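PDB 5I39: L-amino acid deaminase from Proteus vulgaris, which probably catalyses the oxidative deamination of L-amino acids, using a bound FAD as its redox cofactor. Local coordinates for residues D113-T118 with S183-V188; A45-I50 with W375-S380; S267-A272 with F332-E337; G281-R286 with L325-A330. All coordinates share one frame; numbering follows the deposited sequence. Where two conformers were deposited one is given.

Contact 1. Residues D113-T118 with S183-V188; sequences DTTYRT and SFDPEV
Arg117 and Ser183 form an antiparallel, hydrogen-bonded pair at the start of strand 117-123: Arg117 N gives to Ser183 O over 2.9 Å, and Ser183 N returns the bond to Arg117 O. Ser183 O also lies 3.1 Å from Tyr116 CA in a CA-H...O contact. Upstream of the pairing, side chains take over. Thr115 OG1, set between the backbone N and the carbonyl carbon (chi1 72°), accepts from Asp185 N at 2.8 Å and donates to Thr114 O, while Thr115 CG2 lies 3.6 Å from Val188 CB. Threonine suits this buried place because its hydroxyl can accept and donate at once, while its methyl packs on Val188. The turn leading into the strand combines an Asx turn, Asp113 OD1 accepting from Thr115 N, with an ST turn, Thr114 OG1 accepting from Tyr116 N; Thr114 OG1 is also hydrogen-bonded to Asn107 OD1. Arg117 fixes it by gripping Asp113 end-on, NH1 to OD1 and NH2 to OD2, and NH1 gives a further bond to Tyr116 O. A water gives to Thr115 O and to Asp185 OD1 at 2.8 Å each and accepts from Ser183 OG; Arg286 reaches both Ser183 OG and Asp185 OD1, and Arg23 bridges OD2. Phe184 CD2 meets the edge of the Tyr116 ring, 3.6 Å from CD1, with the two planes inclined at 59°. Phe184 also comes close to the bound FAD.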
# COMPACT_ATOMS: atom_id res chain seq x y z
N ASP A 113 13.50 9.17 -7.66
CA ASP A 113 12.12 9.58 -7.42
C ASP A 113 11.19 8.36 -7.41
O ASP A 113 11.03 7.68 -8.43
CB ASP A 113 11.70 10.58 -8.51
CG ASP A 113 10.36 11.25 -8.24
OD1 ASP A 113 9.71 10.99 -7.19
OD2 ASP A 113 9.96 12.07 -9.10
N THR A 114 10.56 8.10 -6.27
CA THR A 114 9.57 7.03 -6.15
C THR A 114 8.19 7.44 -6.68
O THR A 114 7.31 6.59 -6.77
CB THR A 114 9.38 6.62 -4.68
OG1 THR A 114 8.84 7.72 -3.94
CG2 THR A 114 10.69 6.15 -4.06
N THR A 115 8.04 8.73 -7.00
CA THR A 115 6.78 9.47 -7.22
C THR A 115 6.08 9.91 -5.93
O THR A 115 5.06 10.58 -6.01
CB THR A 115 5.76 8.82 -8.18
OG1 THR A 115 5.15 7.67 -7.59
CG2 THR A 115 6.40 8.49 -9.51
N TYR A 116 6.62 9.58 -4.76
CA TYR A 116 5.98 10.03 -3.53
C TYR A 116 5.99 11.55 -3.47
O TYR A 116 7.02 12.19 -3.71
CB TYR A 116 6.62 9.48 -2.26
CG TYR A 116 5.75 9.78 -1.05
CD1 TYR A 116 4.62 9.02 -0.79
CD2 TYR A 116 6.04 10.83 -0.18
CE1 TYR A 116 3.79 9.29 0.29
CE2 TYR A 116 5.22 11.11 0.91
CZ TYR A 116 4.11 10.33 1.14
OH TYR A 116 3.29 10.56 2.23
N ARG A 117 4.82 12.12 -3.15
CA ARG A 117 4.66 13.55 -2.96
C ARG A 117 3.81 13.79 -1.72
O ARG A 117 2.87 13.04 -1.46
CB ARG A 117 3.94 14.19 -4.15
CG ARG A 117 4.64 14.04 -5.49
CD ARG A 117 5.87 14.92 -5.59
NE ARG A 117 6.51 14.80 -6.91
CZ ARG A 117 7.39 13.86 -7.26
NH1 ARG A 117 7.79 12.93 -6.40
NH2 ARG A 117 7.89 13.87 -8.49
N THR A 118 4.15 14.83 -0.98
CA THR A 118 3.25 15.35 0.05
C THR A 118 2.31 16.31 -0.66
O THR A 118 2.72 17.37 -1.14
CB THR A 118 4.03 16.00 1.19
OG1 THR A 118 4.82 15.00 1.85
CG2 THR A 118 3.10 16.60 2.22
N SER A 183 0.94 10.98 -1.88
CA SER A 183 0.57 10.46 -3.18
C SER A 183 1.73 9.62 -3.70
O SER A 183 2.88 10.03 -3.58
CB SER A 183 0.32 11.62 -4.13
OG SER A 183 0.11 11.20 -5.46
N PHE A 184 1.42 8.47 -4.28
CA PHE A 184 2.42 7.65 -4.98
C PHE A 184 1.74 6.98 -6.16
O PHE A 184 0.54 6.68 -6.10
CB PHE A 184 3.20 6.64 -4.09
CG PHE A 184 2.44 6.09 -2.89
CD1 PHE A 184 1.08 5.79 -2.94
CD2 PHE A 184 3.12 5.83 -1.70
CE1 PHE A 184 0.42 5.29 -1.83
CE2 PHE A 184 2.46 5.32 -0.59
CZ PHE A 184 1.11 5.06 -0.65
N ASP A 185 2.49 6.75 -7.22
CA ASP A 185 1.91 6.30 -8.49
C ASP A 185 2.24 4.83 -8.71
O ASP A 185 3.41 4.44 -8.64
CB ASP A 185 2.46 7.13 -9.66
CG ASP A 185 2.26 8.63 -9.48
OD1 ASP A 185 1.46 9.07 -8.62
OD2 ASP A 185 2.94 9.40 -10.21
N PRO A 186 1.22 4.00 -9.01
CA PRO A 186 1.46 2.55 -9.09
C PRO A 186 2.29 2.08 -10.29
O PRO A 186 2.77 0.96 -10.28
CB PRO A 186 0.04 1.98 -9.13
CG PRO A 186 -0.77 3.06 -9.75
CD PRO A 186 -0.20 4.33 -9.20
N GLU A 187 2.49 2.94 -11.28
CA GLU A 187 3.37 2.61 -12.39
C GLU A 187 4.85 2.71 -12.02
O GLU A 187 5.69 2.26 -12.80
CB GLU A 187 3.08 3.52 -13.59
CG GLU A 187 1.66 3.41 -14.13
CD GLU A 187 0.61 4.12 -13.29
OE1 GLU A 187 0.93 5.13 -12.64
OE2 GLU A 187 -0.54 3.64 -13.28
N VAL A 188 5.16 3.29 -10.86
CA VAL A 188 6.54 3.58 -10.47
C VAL A 188 6.95 3.09 -9.08
O VAL A 188 8.00 2.47 -8.95
CB VAL A 188 6.84 5.10 -10.57
CG1 VAL A 188 8.29 5.40 -10.21
CG2 VAL A 188 6.54 5.62 -11.96
O HOH W 1 2.44 11.01 -6.89

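Contact 2. Residues A45-I50 with W375-S380; sequences AGILGI and WGMTES. With FAD (flavin-adenine dinucleotide), chain B.
Ile47 and Met377 touch where the N termini of two helices meet on one FAD: SE of Met377, deposited as selenomethionine, lies 3.6 Å from Ile47 CB, and the two side chains cross at about a right angle. Met377 leaves its backbone facing away from Ile47; the chain then bends at chi2 (-62°) and chi3 (-58°), which brings SE and CE back against the isoleucine. Ser380 OG lies 3.4 Å from Ile47 CG1 and donates to Met377 O one turn earlier, a bond that spends the hydroxyl within its own helix and leaves CB for Leu48 CD2. Both helix starts are turned to the cofactor. Gly46 and Gly49 fit a GxGxxG pattern, consistent with the Rossmann-type FAD-binding fold of this family, and Leu48 N gives a hydrogen bond to FAD O1P at 3.1 Å. The positive end of this helix dipole would be expected to favour the phosphate. At the other helix, Gly376 N holds the ribityl O3' of FAD at 2.8 Å, and the flavin O2 accepts from both Thr378 N and Thr378 OG1, the latter at 2.7 Å. Glycine fits at Gly46 and at Gly376 because a beta carbon would run into FAD O5B and O3' respectively. Leu48 CD1 approaches phosphate oxygen O2P to 3.3 Å, and a water donates to Ser380 O and, weakly, to Leu48 O.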
# COMPACT_ATOMS: atom_id res chain seq x y z
N ALA A 45 7.20 -10.71 -3.74
CA ALA A 45 7.87 -9.46 -4.11
C ALA A 45 6.87 -8.35 -4.44
O ALA A 45 7.00 -7.66 -5.46
CB ALA A 45 8.84 -9.68 -5.26
N GLY A 46 5.87 -8.19 -3.58
CA GLY A 46 5.09 -6.96 -3.53
C GLY A 46 5.75 -5.99 -2.57
O GLY A 46 6.86 -6.23 -2.08
N ILE A 47 5.05 -4.91 -2.26
CA ILE A 47 5.62 -3.88 -1.40
C ILE A 47 5.97 -4.42 -0.01
O ILE A 47 6.97 -4.02 0.56
CB ILE A 47 4.69 -2.64 -1.31
CG1 ILE A 47 5.44 -1.42 -0.74
CG2 ILE A 47 3.43 -2.92 -0.50
CD1 ILE A 47 6.49 -0.84 -1.66
N LEU A 48 5.16 -5.32 0.53
CA LEU A 48 5.41 -5.78 1.89
C LEU A 48 6.65 -6.67 1.96
O LEU A 48 7.49 -6.48 2.84
CB LEU A 48 4.17 -6.44 2.49
CG LEU A 48 2.98 -5.48 2.66
CD1 LEU A 48 1.83 -6.18 3.36
CD2 LEU A 48 3.33 -4.21 3.43
N GLY A 49 6.80 -7.58 1.01
CA GLY A 49 8.01 -8.41 0.96
C GLY A 49 9.26 -7.60 0.67
O GLY A 49 10.30 -7.80 1.31
N ILE A 50 9.16 -6.68 -0.29
CA ILE A 50 10.29 -5.83 -0.65
C ILE A 50 10.74 -4.95 0.52
O ILE A 50 11.93 -4.89 0.83
CB ILE A 50 9.96 -4.96 -1.88
CG1 ILE A 50 9.85 -5.83 -3.14
CG2 ILE A 50 11.02 -3.89 -2.10
CD1 ILE A 50 9.12 -5.17 -4.28
N TRP A 375 -4.21 -1.13 2.96
CA TRP A 375 -3.42 0.10 3.02
C TRP A 375 -1.92 -0.20 3.06
O TRP A 375 -1.14 0.55 3.65
CB TRP A 375 -3.83 0.92 4.25
CG TRP A 375 -5.20 1.48 4.17
CD1 TRP A 375 -6.30 1.05 4.83
CD2 TRP A 375 -5.61 2.60 3.38
NE1 TRP A 375 -7.39 1.83 4.51
CE2 TRP A 375 -6.99 2.79 3.62
CE3 TRP A 375 -4.95 3.46 2.50
CZ2 TRP A 375 -7.72 3.81 3.00
CZ3 TRP A 375 -5.68 4.48 1.89
CH2 TRP A 375 -7.05 4.64 2.14
N GLY A 376 -1.51 -1.29 2.41
CA GLY A 376 -0.13 -1.76 2.50
C GLY A 376 0.90 -0.81 1.92
O GLY A 376 2.02 -0.77 2.41
N MSE A 377 0.55 -0.04 0.90
CA MSE A 377 1.52 0.92 0.37
C MSE A 377 1.88 1.92 1.45
O MSE A 377 3.06 2.13 1.75
CB MSE A 377 1.01 1.65 -0.88
CG MSE A 377 0.82 0.75 -2.10
SE MSE A 377 2.49 -0.10 -2.71
CE MSE A 377 3.56 1.52 -3.02
N THR A 378 0.85 2.52 2.05
CA THR A 378 1.01 3.50 3.13
C THR A 378 1.77 2.93 4.33
O THR A 378 2.66 3.58 4.88
CB THR A 378 -0.37 3.98 3.61
OG1 THR A 378 -1.07 4.58 2.52
CG2 THR A 378 -0.26 5.00 4.73
N GLU A 379 1.36 1.74 4.75
CA GLU A 379 1.85 1.13 5.98
C GLU A 379 3.24 0.53 5.86
O GLU A 379 3.94 0.40 6.86
CB GLU A 379 0.89 0.04 6.42
CG GLU A 379 -0.49 0.55 6.79
CD GLU A 379 -1.55 -0.53 6.85
OE1 GLU A 379 -1.28 -1.69 6.46
OE2 GLU A 379 -2.68 -0.21 7.28
N SER A 380 3.63 0.16 4.64
CA SER A 380 4.79 -0.70 4.40
C SER A 380 6.09 -0.32 5.11
O SER A 380 6.76 -1.21 5.61
CB SER A 380 5.05 -0.90 2.90
OG SER A 380 5.28 0.32 2.22
PA FAD B . 1.10 -7.92 -3.46
O1A FAD B . -0.13 -8.54 -4.14
O2A FAD B . 1.59 -6.64 -4.11
O5B FAD B . 2.34 -8.91 -3.49
C5B FAD B . 2.28 -10.25 -3.02
C4B FAD B . 3.17 -11.05 -3.95
O4B FAD B . 3.29 -12.39 -3.44
C3B FAD B . 2.59 -11.16 -5.36
O3B FAD B . 3.47 -10.56 -6.30
C2B FAD B . 2.41 -12.68 -5.54
O2B FAD B . 2.61 -13.13 -6.89
C1B FAD B . 3.42 -13.25 -4.56
N9A FAD B . 3.14 -14.61 -4.08
C8A FAD B . 2.01 -15.05 -3.56
N7A FAD B . 2.11 -16.34 -3.16
C5A FAD B . 3.36 -16.69 -3.46
C6A FAD B . 4.15 -17.90 -3.32
N6A FAD B . 3.61 -19.02 -2.78
N1A FAD B . 5.44 -17.89 -3.73
C2A FAD B . 5.99 -16.78 -4.25
N3A FAD B . 5.33 -15.64 -4.43
C4A FAD B . 4.05 -15.56 -4.04
N1 FAD B . -2.93 1.04 -0.34
C2 FAD B . -2.64 2.31 -0.02
O2 FAD B . -1.85 2.50 0.92
N3 FAD B . -3.19 3.35 -0.69
C4 FAD B . -4.07 3.22 -1.68
O4 FAD B . -4.52 4.19 -2.27
C4X FAD B . -4.47 1.86 -2.09
N5 FAD B . -5.39 1.61 -3.06
C5X FAD B . -5.57 0.36 -3.50
C6 FAD B . -6.35 0.09 -4.63
C7 FAD B . -6.49 -1.19 -5.14
C7M FAD B . -7.30 -1.44 -6.40
C8 FAD B . -5.83 -2.32 -4.47
C8M FAD B . -5.92 -3.73 -5.00
C9 FAD B . -5.07 -2.06 -3.33
C9A FAD B . -4.92 -0.78 -2.82
N10 FAD B . -4.16 -0.52 -1.67
C10 FAD B . -3.80 0.78 -1.33
C1' FAD B . -3.56 -1.60 -0.91
C2' FAD B . -2.18 -1.94 -1.31
O2' FAD B . -2.09 -1.91 -2.73
C3' FAD B . -1.88 -3.33 -0.76
O3' FAD B . -2.20 -3.42 0.65
C4' FAD B . -0.43 -3.73 -0.91
O4' FAD B . -0.00 -3.54 -2.28
C5' FAD B . -0.26 -5.19 -0.53
O5' FAD B . 1.11 -5.52 -0.76
P FAD B . 1.56 -7.07 -0.68
O1P FAD B . 3.05 -7.09 -0.89
O2P FAD B . 0.96 -7.71 0.56
O3P FAD B . 0.75 -7.76 -1.90
O HOH W 2 6.27 -4.25 4.95

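Contact 3. Residues S267-A272 with F332-E337; sequences SGSPTA and FPAFKE
Ser269 anchors one loop to the other by donating from OG to Ala334 O, 2.8 Å away, with the donor tilted 33° from the carbonyl plane. Ser269 OG also closes an ST turn by accepting from Thr271 N at 3.2 Å, within a type I beta turn that runs from Ser269 to Ala272. Serine suits the spot because a single short hydroxyl can be donor to the neighbouring loop and acceptor for its own. The anti position of OG relative to the backbone N (chi1 159°) places it for both tasks. The tight part of the contact lies around Ala334, in the 3-10 turn that follows helix 318-331. Its methyl fits against the beta turn, with CB 3.3 Å from Thr271 OG1 and 3.6 Å from Ala272 N, a closeness that suits a residue as small as alanine. On the inner side, Phe335 brings its ring to Ala272 and is itself covered, meeting Tyr293 and Phe285 edge-to-face. The outer side is looser. Pro270 and Thr271 are exposed at the corner of the turn, with Pro270 deposited in two conformers. Proline, with its phi fixed by the ring, fits the second position of such a turn. Where the inner side begins, Ala272 CB rests 3.8 Å from Phe335 CE1, approaching the ring obliquely.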
# COMPACT_ATOMS: atom_id res chain seq x y z
N SER A 267 -5.82 11.54 -18.56
CA SER A 267 -4.84 12.57 -18.85
C SER A 267 -5.18 13.86 -18.11
O SER A 267 -6.32 14.06 -17.66
CB SER A 267 -4.71 12.82 -20.35
OG SER A 267 -5.92 13.31 -20.91
N GLY A 268 -4.18 14.71 -17.97
CA GLY A 268 -4.28 15.93 -17.20
C GLY A 268 -4.92 17.09 -17.93
O GLY A 268 -5.46 16.94 -19.03
N SER A 269 -4.85 18.25 -17.31
CA SER A 269 -5.45 19.46 -17.84
C SER A 269 -4.77 20.67 -17.21
O SER A 269 -4.48 20.64 -16.01
CB SER A 269 -6.94 19.45 -17.49
OG SER A 269 -7.50 20.75 -17.54
N PRO A 270 -4.51 21.75 -17.99
CA PRO A 270 -3.91 22.95 -17.40
C PRO A 270 -4.78 23.65 -16.35
O PRO A 270 -4.26 24.41 -15.54
CB PRO A 270 -3.66 23.86 -18.61
CG PRO A 270 -4.62 23.40 -19.65
CD PRO A 270 -4.82 21.93 -19.43
N THR A 271 -6.09 23.38 -16.36
CA THR A 271 -7.03 23.98 -15.40
C THR A 271 -7.53 23.02 -14.31
O THR A 271 -8.36 23.40 -13.49
CB THR A 271 -8.25 24.57 -16.13
OG1 THR A 271 -8.90 23.54 -16.89
CG2 THR A 271 -7.83 25.71 -17.06
N ALA A 272 -7.02 21.78 -14.28
CA ALA A 272 -7.35 20.84 -13.21
C ALA A 272 -6.84 21.38 -11.87
O ALA A 272 -5.85 22.12 -11.83
CB ALA A 272 -6.74 19.48 -13.49
N PHE A 332 -16.05 18.81 -12.34
CA PHE A 332 -14.82 19.53 -12.69
C PHE A 332 -14.65 19.54 -14.21
O PHE A 332 -13.99 18.65 -14.76
CB PHE A 332 -13.61 18.89 -12.01
CG PHE A 332 -13.50 19.20 -10.54
CD1 PHE A 332 -12.86 20.36 -10.12
CD2 PHE A 332 -14.05 18.36 -9.59
CE1 PHE A 332 -12.76 20.67 -8.77
CE2 PHE A 332 -13.95 18.66 -8.24
CZ PHE A 332 -13.31 19.81 -7.83
N PRO A 333 -15.26 20.53 -14.89
CA PRO A 333 -15.14 20.65 -16.35
C PRO A 333 -13.71 20.77 -16.89
O PRO A 333 -13.49 20.54 -18.07
CB PRO A 333 -15.95 21.91 -16.67
CG PRO A 333 -16.95 22.00 -15.56
CD PRO A 333 -16.21 21.52 -14.35
N ALA A 334 -12.75 21.09 -16.02
CA ALA A 334 -11.33 20.97 -16.36
C ALA A 334 -10.94 19.61 -16.95
O ALA A 334 -9.99 19.54 -17.73
CB ALA A 334 -10.47 21.26 -15.14
N PHE A 335 -11.65 18.54 -16.58
CA PHE A 335 -11.39 17.20 -17.11
C PHE A 335 -12.18 16.84 -18.38
O PHE A 335 -12.05 15.72 -18.87
CB PHE A 335 -11.69 16.14 -16.03
CG PHE A 335 -10.85 16.27 -14.80
CD1 PHE A 335 -9.47 16.09 -14.86
CD2 PHE A 335 -11.43 16.55 -13.57
CE1 PHE A 335 -8.69 16.19 -13.71
CE2 PHE A 335 -10.66 16.65 -12.42
CZ PHE A 335 -9.29 16.48 -12.49
N LYS A 336 -12.98 17.76 -18.91
CA LYS A 336 -13.87 17.47 -20.05
C LYS A 336 -13.15 16.84 -21.25
O LYS A 336 -13.69 15.92 -21.88
CB LYS A 336 -14.62 18.73 -20.49
CG LYS A 336 -15.62 18.55 -21.63
CD LYS A 336 -16.71 17.56 -21.29
CE LYS A 336 -17.75 17.49 -22.39
NZ LYS A 336 -18.92 16.70 -21.96
N GLU A 337 -11.95 17.33 -21.56
CA GLU A 337 -11.17 16.84 -22.71
C GLU A 337 -10.12 15.78 -22.34
O GLU A 337 -9.33 15.37 -23.19
CB GLU A 337 -10.48 18.01 -23.43
CG GLU A 337 -11.39 19.17 -23.80
CD GLU A 337 -12.57 18.77 -24.67
OE1 GLU A 337 -12.43 17.84 -25.49
OE2 GLU A 337 -13.64 19.40 -24.54

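Contact 4. Residues G281-R286 with L325-A330; sequences GGIFFR and LEKLKA. With EDO (1,2-ethanediol), chain G.
Strand 283-286 passes helix 325-330 at 80°, nearly perpendicular, with the two axes 8.9 Å apart at their closest and the CA atoms of Ile283 and Leu328 6.0 Å apart. Gly281 and Gly282 both have positive phi, a conformation glycine adopts easily, and they lead into the strand. From the helix, Lys327 reaches over to them. Its CG sits between the backbone N and the carbonyl carbon (chi1 64°), and a bend at chi4 delivers NZ to Gly281 O in a 2.8 Å hydrogen bond lying in the carbonyl plane. NZ is equally near Gly282 O, but at a poor angle. A long, flexible amine suits the span from helix to backbone carbonyl. The glycines lie in the turn of a beta hairpin whose strands, 276-279 and 283-287, belong to the large mixed sheet, and the helix lies across one face of it. Leu328 is the apolar peg: CD1 approaches Phe285 CD2 to 3.4 Å and Ile283 CG2 to 3.9 Å, and Phe285 also meets Phe332 edge-to-face. On another side of the helix, Glu326 OE2 and Lys329 NZ share O1 of an ethanediol, probably from the crystallisation liquor, with Glu326 OE2 at 2.6 Å.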
# COMPACT_ATOMS: atom_id res chain seq x y z
N GLY A 281 -21.34 11.98 -3.77
CA GLY A 281 -21.64 11.54 -5.13
C GLY A 281 -20.55 10.65 -5.72
O GLY A 281 -20.55 10.41 -6.93
N GLY A 282 -19.64 10.17 -4.88
CA GLY A 282 -18.58 9.25 -5.28
C GLY A 282 -17.55 9.83 -6.24
O GLY A 282 -17.13 9.15 -7.17
N ILE A 283 -17.14 11.07 -6.00
CA ILE A 283 -16.17 11.75 -6.87
C ILE A 283 -14.81 11.74 -6.17
O ILE A 283 -14.62 12.39 -5.14
CB ILE A 283 -16.61 13.19 -7.21
CG1 ILE A 283 -18.00 13.16 -7.87
CG2 ILE A 283 -15.59 13.86 -8.12
CD1 ILE A 283 -18.68 14.51 -7.98
N PHE A 284 -13.87 11.00 -6.76
CA PHE A 284 -12.55 10.78 -6.17
C PHE A 284 -11.49 10.94 -7.23
O PHE A 284 -11.54 10.25 -8.25
CB PHE A 284 -12.45 9.38 -5.57
CG PHE A 284 -13.58 9.03 -4.65
CD1 PHE A 284 -13.68 9.65 -3.41
CD2 PHE A 284 -14.55 8.11 -5.02
CE1 PHE A 284 -14.73 9.35 -2.55
CE2 PHE A 284 -15.60 7.81 -4.17
CZ PHE A 284 -15.69 8.43 -2.93
N PHE A 285 -10.52 11.82 -7.01
CA PHE A 285 -9.37 11.90 -7.90
C PHE A 285 -8.10 12.32 -7.18
O PHE A 285 -8.15 12.91 -6.10
CB PHE A 285 -9.64 12.80 -9.11
CG PHE A 285 -9.94 14.23 -8.77
CD1 PHE A 285 -8.91 15.15 -8.57
CD2 PHE A 285 -11.25 14.68 -8.68
CE1 PHE A 285 -9.19 16.48 -8.28
CE2 PHE A 285 -11.54 16.00 -8.38
CZ PHE A 285 -10.51 16.91 -8.19
N ARG A 286 -6.98 12.00 -7.81
CA ARG A 286 -5.66 12.24 -7.26
C ARG A 286 -4.69 12.54 -8.39
O ARG A 286 -4.52 11.72 -9.29
CB ARG A 286 -5.16 11.01 -6.49
CG ARG A 286 -3.73 11.14 -5.99
CD ARG A 286 -3.21 9.85 -5.42
NE ARG A 286 -3.11 8.78 -6.41
CZ ARG A 286 -2.13 8.63 -7.29
NH1 ARG A 286 -1.11 9.49 -7.38
NH2 ARG A 286 -2.17 7.59 -8.11
N LEU A 325 -16.65 8.75 -14.91
CA LEU A 325 -15.91 9.80 -15.61
C LEU A 325 -16.81 10.96 -16.01
O LEU A 325 -16.41 12.12 -15.92
CB LEU A 325 -15.19 9.25 -16.84
CG LEU A 325 -14.13 8.18 -16.57
CD1 LEU A 325 -13.57 7.64 -17.87
CD2 LEU A 325 -12.99 8.71 -15.70
N GLU A 326 -18.04 10.66 -16.43
CA GLU A 326 -18.99 11.71 -16.78
C GLU A 326 -19.34 12.60 -15.59
O GLU A 326 -19.38 13.82 -15.73
CB GLU A 326 -20.26 11.10 -17.39
CG GLU A 326 -20.07 10.62 -18.81
CD GLU A 326 -19.83 11.77 -19.78
OE1 GLU A 326 -20.71 12.65 -19.87
OE2 GLU A 326 -18.78 11.80 -20.44
N LYS A 327 -19.56 12.01 -14.42
CA LYS A 327 -19.89 12.85 -13.26
C LYS A 327 -18.66 13.60 -12.72
O LYS A 327 -18.80 14.71 -12.24
CB LYS A 327 -20.68 12.11 -12.18
CG LYS A 327 -20.00 10.97 -11.49
CD LYS A 327 -20.95 10.33 -10.49
CE LYS A 327 -20.41 9.02 -9.95
NZ LYS A 327 -19.22 9.22 -9.10
N LEU A 328 -17.47 13.01 -12.86
CA LEU A 328 -16.22 13.74 -12.57
C LEU A 328 -16.11 15.00 -13.44
O LEU A 328 -15.82 16.09 -12.95
CB LEU A 328 -15.00 12.84 -12.80
CG LEU A 328 -13.61 13.49 -12.72
CD1 LEU A 328 -13.35 14.07 -11.33
CD2 LEU A 328 -12.53 12.49 -13.09
N LYS A 329 -16.35 14.82 -14.74
CA LYS A 329 -16.29 15.92 -15.70
C LYS A 329 -17.38 16.97 -15.48
O LYS A 329 -17.15 18.16 -15.70
CB LYS A 329 -16.35 15.38 -17.13
CG LYS A 329 -15.11 14.61 -17.52
CD LYS A 329 -15.32 13.77 -18.77
CE LYS A 329 -14.10 12.92 -19.06
NZ LYS A 329 -14.28 12.05 -20.25
N ALA A 330 -18.56 16.53 -15.05
CA ALA A 330 -19.64 17.46 -14.71
C ALA A 330 -19.27 18.32 -13.50
O ALA A 330 -19.56 19.51 -13.47
CB ALA A 330 -20.93 16.70 -14.44
C1 EDO G . -16.65 9.30 -20.37
O1 EDO G . -16.54 10.58 -19.76
C2 EDO G . -16.51 9.42 -21.89
O2 EDO G . -15.28 10.04 -22.27

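In the fold
From the N terminus, residues 45-50 open the widest loop, which closes only when contact 2 pairs them with 375-380 near the end of the chain; the other three contacts nest inside it. Contact 1 opens at 113-118 and closes first, at 183-188. Contact 3 opens later, at 267-272, and encloses contact 4, whose helix leads straight into 332-337. Contacts 3 and 4 touch through Phe335 and Leu328 and through the rings of Phe332 and Phe285, at the periphery of the chain, beside the large sheet. Contact 1 bridges the two regions: Phe184 packs on Met377 of contact 2, while Ser183 and Asp185 hold Arg286 from the strand of contact 4.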